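Tryptophan decarboxylase 1 (Oryza sativa subsp. japonica, PDB 6KHO) catalyses the pyridoxal-phosphate-dependent decarboxylation of L-tryptophan to tryptamine and of 5-hydroxy-L-tryptophan to serotonin, working as a homodimer in serotonin biosynthesis. Local coordinates at the interface of chains A and B. Numbering follows the deposited sequence. Chains: chain A/B, Tryptophan decarboxylase 1.

Contact 1: the interface of chains A and B. Residues chain A 108-110, 333, 396, 491; chain B 22, 24-25.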
loop_
_atom_site.group_PDB
_atom_site.type_symbol
_atom_site.label_atom_id
_atom_site.label_comp_id
_atom_site.label_asym_id
_atom_site.label_seq_id
_atom_site.Cartn_x
_atom_site.Cartn_y
_atom_site.Cartn_z
ATOM N N ASN A 108 7.498 -17.162 1.858
ATOM C CA ASN A 108 6.491 -17.208 0.808
ATOM C C ASN A 108 5.949 -18.629 0.694
ATOM O O ASN A 108 6.487 -19.575 1.283
ATOM C CB ASN A 108 7.091 -16.720 -0.528
ATOM C CG ASN A 108 6.086 -15.993 -1.401
ATOM O OD1 ASN A 108 4.884 -15.976 -1.117
ATOM N ND2 ASN A 108 6.581 -15.388 -2.483
ATOM N N SER A 109 4.878 -18.782 -0.087
ATOM C CA SER A 109 4.270 -20.092 -0.269
ATOM C C SER A 109 3.445 -20.093 -1.546
ATOM O O SER A 109 2.970 -19.045 -2.001
ATOM C CB SER A 109 3.390 -20.483 0.928
ATOM O OG SER A 109 2.252 -19.628 1.045
ATOM N N ALA A 110 3.273 -21.289 -2.114
ATOM C CA ALA A 110 2.479 -21.415 -3.336
ATOM C C ALA A 110 1.046 -20.937 -3.120
ATOM O O ALA A 110 0.464 -20.290 -3.998
ATOM C CB ALA A 110 2.498 -22.862 -3.827
ATOM N N MET A 333 4.792 -16.835 5.604
ATOM C CA MET A 333 4.649 -17.444 4.269
ATOM C C MET A 333 3.627 -16.741 3.383
ATOM O O MET A 333 3.021 -17.369 2.510
ATOM C CB MET A 333 4.291 -18.927 4.379
ATOM C CG MET A 333 5.483 -19.794 4.769
ATOM S SD MET A 333 5.002 -21.495 5.081
ATOM C CE MET A 333 4.175 -21.302 6.621
ATOM N N TYR A 396 -2.739 -24.856 4.423
ATOM C CA TYR A 396 -1.676 -25.487 5.206
ATOM C C TYR A 396 -2.107 -25.862 6.624
ATOM O O TYR A 396 -1.670 -26.897 7.138
ATOM C CB TYR A 396 -0.451 -24.575 5.260
ATOM C CG TYR A 396 0.063 -24.229 3.882
ATOM C CD1 TYR A 396 0.183 -25.210 2.898
ATOM C CD2 TYR A 396 0.402 -22.923 3.550
ATOM C CE1 TYR A 396 0.638 -24.901 1.625
ATOM C CE2 TYR A 396 0.869 -22.601 2.276
ATOM C CZ TYR A 396 0.987 -23.601 1.328
ATOM O OH TYR A 396 1.449 -23.285 0.079
ATOM N N SER A 491 12.514 -19.144 2.383
ATOM C CA SER A 491 11.614 -20.289 2.239
ATOM C C SER A 491 12.290 -21.483 1.551
ATOM O O SER A 491 11.997 -22.640 1.878
ATOM C CB SER A 491 10.354 -19.871 1.481
ATOM O OG SER A 491 9.581 -18.985 2.288
ATOM N N PHE B 22 8.508 -30.055 5.131
ATOM C CA PHE B 22 7.480 -29.248 4.480
ATOM C C PHE B 22 8.158 -28.117 3.716
ATOM O O PHE B 22 8.838 -27.277 4.309
ATOM C CB PHE B 22 6.472 -28.688 5.485
ATOM C CG PHE B 22 5.552 -27.643 4.893
ATOM C CD1 PHE B 22 4.876 -27.888 3.707
ATOM C CD2 PHE B 22 5.371 -26.416 5.520
ATOM C CE1 PHE B 22 4.034 -26.932 3.155
ATOM C CE2 PHE B 22 4.528 -25.448 4.979
ATOM C CZ PHE B 22 3.860 -25.708 3.792
ATOM N N PRO B 24 7.225 -25.057 1.313
ATOM C CA PRO B 24 6.073 -24.306 0.780
ATOM C C PRO B 24 6.218 -23.894 -0.672
ATOM O O PRO B 24 5.197 -23.625 -1.314
ATOM C CB PRO B 24 5.996 -23.074 1.699
ATOM C CG PRO B 24 7.367 -22.928 2.270
ATOM C CD PRO B 24 7.887 -24.340 2.424
ATOM N N LEU B 25 7.440 -23.831 -1.208
ATOM C CA LEU B 25 7.669 -23.489 -2.605
ATOM C C LEU B 25 8.203 -24.676 -3.402
ATOM O O LEU B 25 8.965 -24.496 -4.353
ATOM C CB LEU B 25 8.615 -22.292 -2.720
ATOM C CG LEU B 25 8.090 -20.980 -2.113
ATOM C CD1 LEU B 25 9.201 -19.939 -2.059
ATOM C CD2 LEU B 25 6.889 -20.448 -2.903
HETATM O O HOH W 1 2.910 -25.082 -1.070
#
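The carbonyl oxygen of B:Pro24 is gripped from chain A both directly and through a water. The backbone N of A:Ala110, the first residue of helix 110-122, donates to B:Pro24 O over 3.1 Å. Water 1, 2.7 Å from B:Pro24 O, passes the link on to the phenol oxygen OH of A:Tyr396. That tyrosine also meets B:Phe22 edge to face: the phenyl tip CZ points at one face of the phenol ring, toward its rim, with the two planes 60° apart. B:Phe22 has CG anti to its backbone N (chi1 169°), which carries the ring toward the tyrosine. This N-terminal segment of chain B lays B:Phe22, B:Pro24 and B:Leu25 against its dimer partner. The pyrrolidine of B:Pro24 has its CB and CG each 3.9 Å from the thioether SD of A:Met333, whose side chain crosses it at about a right angle. B:Leu25 splits its branches, CD2 resting on the backbone of A:Ser109 and CD1 on CB of A:Ser491. Behind this surface the chain A loops brace one another: A:Asn108 N donates to A:Ser491 OG, and the hydroxyl OG of A:Ser109 reaches A:Met333 O in the carbonyl plane at 2.8 Å.

Contact 2: the interface of chains A and B. Residues chain A 57-61; chain B 129, 133, 137, 369-370.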
loop_
_atom_site.group_PDB
_atom_site.type_symbol
_atom_site.label_atom_id
_atom_site.label_comp_id
_atom_site.label_asym_id
_atom_site.label_seq_id
_atom_site.Cartn_x
_atom_site.Cartn_y
_atom_site.Cartn_z
ATOM N N VAL A 57 26.122 -5.227 -10.864
ATOM C CA VAL A 57 25.733 -4.191 -11.808
ATOM C C VAL A 57 26.085 -2.841 -11.200
ATOM O O VAL A 57 26.232 -2.699 -9.984
ATOM C CB VAL A 57 24.228 -4.238 -12.174
ATOM C CG1 VAL A 57 23.849 -5.580 -12.800
ATOM C CG2 VAL A 57 23.373 -3.972 -10.931
ATOM N N LYS A 58 26.212 -1.847 -12.067
ATOM C CA LYS A 58 26.434 -0.480 -11.641
ATOM C C LYS A 58 25.128 0.299 -11.668
ATOM O O LYS A 58 24.238 0.002 -12.471
ATOM C CB LYS A 58 27.447 0.220 -12.553
ATOM C CG LYS A 58 28.825 -0.405 -12.552
ATOM C CD LYS A 58 29.571 -0.063 -13.836
ATOM C CE LYS A 58 30.134 1.343 -13.795
ATOM N NZ LYS A 58 31.067 1.547 -14.941
ATOM N N PRO A 59 24.985 1.292 -10.794
ATOM C CA PRO A 59 23.816 2.174 -10.867
ATOM C C PRO A 59 23.658 2.754 -12.266
ATOM O O PRO A 59 24.615 3.257 -12.856
ATOM C CB PRO A 59 24.135 3.265 -9.836
ATOM C CG PRO A 59 25.074 2.621 -8.886
ATOM C CD PRO A 59 25.871 1.622 -9.667
ATOM N N GLY A 60 22.441 2.665 -12.806
ATOM C CA GLY A 60 22.141 3.186 -14.122
ATOM C C GLY A 60 22.161 2.170 -15.245
ATOM O O GLY A 60 21.822 2.522 -16.377
ATOM N N TYR A 61 22.522 0.920 -14.965
ATOM C CA TYR A 61 22.645 -0.064 -16.034
ATOM C C TYR A 61 21.319 -0.302 -16.751
ATOM O O TYR A 61 21.309 -0.583 -17.959
ATOM C CB TYR A 61 23.188 -1.381 -15.468
ATOM C CG TYR A 61 22.106 -2.320 -14.992
ATOM C CD1 TYR A 61 21.581 -2.216 -13.706
ATOM C CD2 TYR A 61 21.602 -3.307 -15.829
ATOM C CE1 TYR A 61 20.588 -3.075 -13.269
ATOM C CE2 TYR A 61 20.605 -4.164 -15.407
ATOM C CZ TYR A 61 20.103 -4.047 -14.130
ATOM O OH TYR A 61 19.111 -4.908 -13.724
ATOM N N TRP B 129 18.482 0.758 -2.879
ATOM C CA TRP B 129 18.960 0.290 -4.182
ATOM C C TRP B 129 19.681 -1.051 -4.046
ATOM O O TRP B 129 19.426 -1.987 -4.814
ATOM C CB TRP B 129 19.863 1.352 -4.814
ATOM C CG TRP B 129 20.408 0.997 -6.173
ATOM C CD1 TRP B 129 19.867 1.320 -7.384
ATOM C CD2 TRP B 129 21.612 0.275 -6.450
ATOM N NE1 TRP B 129 20.655 0.836 -8.402
ATOM C CE2 TRP B 129 21.735 0.190 -7.855
ATOM C CE3 TRP B 129 22.603 -0.304 -5.648
ATOM C CZ2 TRP B 129 22.804 -0.455 -8.475
ATOM C CZ3 TRP B 129 23.667 -0.942 -6.265
ATOM C CH2 TRP B 129 23.756 -1.014 -7.671
ATOM N N PRO B 133 18.954 -3.914 -6.906
ATOM C CA PRO B 133 19.179 -2.841 -7.893
ATOM C C PRO B 133 18.169 -2.828 -9.017
ATOM O O PRO B 133 17.678 -1.757 -9.386
ATOM C CB PRO B 133 20.596 -3.136 -8.403
ATOM C CG PRO B 133 21.265 -3.773 -7.217
ATOM C CD PRO B 133 20.190 -4.653 -6.606
ATOM N N GLU B 137 15.775 0.456 -10.104
ATOM C CA GLU B 137 15.961 1.042 -11.432
ATOM C C GLU B 137 14.732 0.854 -12.315
ATOM O O GLU B 137 14.388 1.746 -13.101
ATOM C CB GLU B 137 17.193 0.437 -12.103
ATOM C CG GLU B 137 18.421 0.597 -11.258
ATOM C CD GLU B 137 19.631 1.077 -12.024
ATOM O OE1 GLU B 137 19.592 1.146 -13.283
ATOM O OE2 GLU B 137 20.634 1.364 -11.333
ATOM N N GLU B 369 22.783 6.677 -6.631
ATOM C CA GLU B 369 22.897 7.303 -7.947
ATOM C C GLU B 369 21.575 7.278 -8.694
ATOM O O GLU B 369 21.142 8.297 -9.225
ATOM C CB GLU B 369 23.965 6.607 -8.794
ATOM C CG GLU B 369 25.295 7.313 -8.838
ATOM C CD GLU B 369 26.176 6.939 -7.665
ATOM O OE1 GLU B 369 27.386 7.246 -7.709
ATOM O OE2 GLU B 369 25.660 6.334 -6.698
ATOM N N VAL B 370 20.952 6.102 -8.756
ATOM C CA VAL B 370 19.670 5.915 -9.437
ATOM C C VAL B 370 18.698 5.370 -8.399
ATOM O O VAL B 370 18.713 4.172 -8.084
ATOM C CB VAL B 370 19.779 4.983 -10.650
ATOM C CG1 VAL B 370 18.388 4.703 -11.236
ATOM C CG2 VAL B 370 20.697 5.605 -11.710
#
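The side chain of A:Pro59 crosses that of B:Trp129 at about a right angle, over one face of the indole, while B:Glu137 reaches A:Gly60. CB of A:Pro59 meets CB of B:Glu369 at 3.5 Å, and CG of A:Pro59 stands 3.8 Å above the indole plane of B:Trp129, toward the rim. CD completes the path over the benzo edge, near CZ2 and CH2 of B:Trp129. The indole is sandwiched, since CB of B:Pro133 covers its opposite face and also touches CG2 of A:Val57. With CG anti to its backbone N (chi1 -179°), B:Trp129 turns its pyrrole N-H toward helix 133-149. There B:Trp129 NE1 donates to the carboxylate oxygen OE2 of B:Glu137 over 3.0 Å, the oxygen lying in the ring plane and using its anti lone pair. The syn lone pair of B:Glu137 OE2 takes A:Gly60 N at 2.7 Å, nearly straight with 173° at the hydrogen. One oxygen thus helps to fix the indole's rotation and grips the partner's loop, with CG2 of B:Val370 packed against A:Gly60 CA. An alanine in place of B:Glu137 would probably leave both the A:Gly60 N-H and the indole N-H without their acceptor and weaken the hold on the partner's loop. The site clasps the loop ahead of helix 61-65 onto the other subunit and so probably helps to hold the homodimer together.

Contact 3: the interface of chains A and B. Residues chain A 145, 393-394, 397-398; chain B 67, 69-71, 83.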
loop_
_atom_site.group_PDB
_atom_site.type_symbol
_atom_site.label_atom_id
_atom_site.label_comp_id
_atom_site.label_asym_id
_atom_site.label_seq_id
_atom_site.Cartn_x
_atom_site.Cartn_y
_atom_site.Cartn_z
ATOM N N TRP A 145 -9.161 -15.497 12.282
ATOM C CA TRP A 145 -8.425 -16.756 12.339
ATOM C C TRP A 145 -7.014 -16.545 12.870
ATOM O O TRP A 145 -6.538 -17.317 13.707
ATOM C CB TRP A 145 -8.343 -17.401 10.953
ATOM C CG TRP A 145 -9.564 -18.113 10.461
ATOM C CD1 TRP A 145 -10.842 -18.038 10.949
ATOM C CD2 TRP A 145 -9.612 -19.007 9.340
ATOM N NE1 TRP A 145 -11.679 -18.836 10.195
ATOM C CE2 TRP A 145 -10.944 -19.443 9.207
ATOM C CE3 TRP A 145 -8.651 -19.484 8.444
ATOM C CZ2 TRP A 145 -11.339 -20.337 8.204
ATOM C CZ3 TRP A 145 -9.039 -20.370 7.456
ATOM C CH2 TRP A 145 -10.375 -20.784 7.340
ATOM N N MET A 393 -3.679 -20.036 5.485
ATOM C CA MET A 393 -4.193 -20.744 6.655
ATOM C C MET A 393 -5.103 -21.903 6.257
ATOM O O MET A 393 -5.030 -22.986 6.852
ATOM C CB MET A 393 -4.947 -19.780 7.577
ATOM C CG MET A 393 -4.046 -18.876 8.423
ATOM S SD MET A 393 -4.951 -17.688 9.458
ATOM C CE MET A 393 -5.773 -16.673 8.219
ATOM N N ARG A 394 -5.969 -21.695 5.256
ATOM C CA ARG A 394 -6.923 -22.734 4.862
ATOM C C ARG A 394 -6.221 -23.937 4.238
ATOM O O ARG A 394 -6.631 -25.081 4.456
ATOM C CB ARG A 394 -7.964 -22.168 3.886
ATOM C CG ARG A 394 -9.024 -23.190 3.390
ATOM C CD ARG A 394 -9.777 -23.746 4.599
ATOM N NE ARG A 394 -10.950 -24.567 4.288
ATOM C CZ ARG A 394 -11.045 -25.854 4.594
ATOM N NH1 ARG A 394 -10.022 -26.461 5.173
ATOM N NH2 ARG A 394 -12.148 -26.536 4.308
ATOM N N GLY A 397 -2.952 -25.057 7.265
ATOM C CA GLY A 397 -3.428 -25.359 8.601
ATOM C C GLY A 397 -2.451 -24.946 9.695
ATOM O O GLY A 397 -1.275 -24.672 9.456
ATOM N N VAL A 398 -2.960 -24.923 10.935
ATOM C CA VAL A 398 -2.193 -24.380 12.060
ATOM C C VAL A 398 -0.947 -25.224 12.330
ATOM O O VAL A 398 0.153 -24.693 12.537
ATOM C CB VAL A 398 -3.071 -24.272 13.322
ATOM C CG1 VAL A 398 -2.246 -23.682 14.490
ATOM C CG2 VAL A 398 -4.319 -23.403 13.064
ATOM N N ARG B 67 -15.839 -22.035 7.976
ATOM C CA ARG B 67 -15.629 -22.445 9.357
ATOM C C ARG B 67 -15.175 -21.258 10.206
ATOM O O ARG B 67 -14.569 -20.301 9.709
ATOM C CB ARG B 67 -14.604 -23.575 9.425
ATOM C CG ARG B 67 -13.262 -23.200 8.835
ATOM C CD ARG B 67 -12.391 -24.424 8.602
ATOM N NE ARG B 67 -11.990 -25.043 9.862
ATOM C CZ ARG B 67 -11.863 -26.357 10.026
ATOM N NH1 ARG B 67 -12.121 -27.177 9.009
ATOM N NH2 ARG B 67 -11.497 -26.854 11.198
ATOM N N SER B 69 -13.024 -21.304 12.808
ATOM C CA SER B 69 -11.651 -21.329 13.291
ATOM C C SER B 69 -10.738 -21.892 12.214
ATOM O O SER B 69 -11.185 -22.651 11.341
ATOM C CB SER B 69 -11.537 -22.163 14.577
ATOM O OG SER B 69 -11.903 -23.503 14.329
ATOM N N PRO B 70 -9.468 -21.503 12.212
ATOM C CA PRO B 70 -8.548 -22.040 11.209
ATOM C C PRO B 70 -8.381 -23.535 11.395
ATOM O O PRO B 70 -8.390 -24.030 12.531
ATOM C CB PRO B 70 -7.236 -21.286 11.478
ATOM C CG PRO B 70 -7.346 -20.819 12.929
ATOM C CD PRO B 70 -8.815 -20.553 13.139
ATOM N N PRO B 71 -8.260 -24.291 10.305
ATOM C CA PRO B 71 -8.136 -25.747 10.432
ATOM C C PRO B 71 -6.796 -26.142 11.040
ATOM O O PRO B 71 -5.760 -25.521 10.784
ATOM C CB PRO B 71 -8.252 -26.235 8.979
ATOM C CG PRO B 71 -7.734 -25.066 8.169
ATOM C CD PRO B 71 -8.241 -23.849 8.900
ATOM N N GLU B 83 -13.895 -23.630 -2.116
ATOM C CA GLU B 83 -14.515 -22.654 -1.225
ATOM C C GLU B 83 -14.462 -21.257 -1.820
ATOM O O GLU B 83 -15.401 -20.466 -1.646
ATOM C CB GLU B 83 -13.839 -22.689 0.157
ATOM C CG GLU B 83 -14.116 -23.982 0.905
ATOM C CD GLU B 83 -13.607 -24.000 2.346
ATOM O OE1 GLU B 83 -12.697 -23.216 2.688
ATOM O OE2 GLU B 83 -14.108 -24.831 3.136
#
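The indole of A:Trp145 packs one face against the B:Ser69–B:Pro70 segment, at the centre of a dimer contact in which loop 67-71 and helix 77-88 of chain B lie on helices 133-149 and 386-420 of chain A. CA of B:Pro70 sits over the six-membered ring of A:Trp145, 3.9 Å from its centroid, and the carbonyl carbon of B:Ser69 lies over the five-membered ring. Around the benzo rim, CD of B:Pro71 approaches CZ3, and CG of B:Arg67 touches A:Trp145 CZ2 at 3.5 Å. A:Trp145 NE1 donates a long bond of 3.3 Å to B:Arg67 O, which lies in the ring plane, although the donor stands above the carbonyl plane. The guanidinium of B:Arg67 is held within its own chain: NE donates to B:Ser69 O, and CB of B:Pro71 covers one face. Further out, B:Pro71 O accepts from the backbone N of A:Val398 at 2.9 Å. At the charged rim, a bend at chi2 (59°) turns the NE side of A:Arg394 toward B:Glu83, which it grips side-on in a salt bridge. A:Arg394 NE donates to B:Glu83 OE1 at 2.7 Å, and A:Arg394 NH2 to B:Glu83 OE2 at 2.8 Å. Both oxygens lie near the guanidinium plane but are met from above the carboxylate plane, the planes 49° apart.

Contacts 1 and 3 are neighbours, their C-alpha centres about 16 Å apart, and both use helix 386-420 of chain A, through A:Tyr396 in one and A:Arg394 and A:Val398 in the other. The C-alpha centre of contact 2 lies about 31 Å from that of contact 1 and about 43 Å from that of contact 3. Contact 2 nevertheless shares helix 133-149 with contact 3, from chain B and chain A respectively. With two-fold symmetry repeating every contact, segments 22-25, 57-61 and 67-83 of each subunit lie on its partner, a worked example of a homodimer joined by exchanged N-terminal segments.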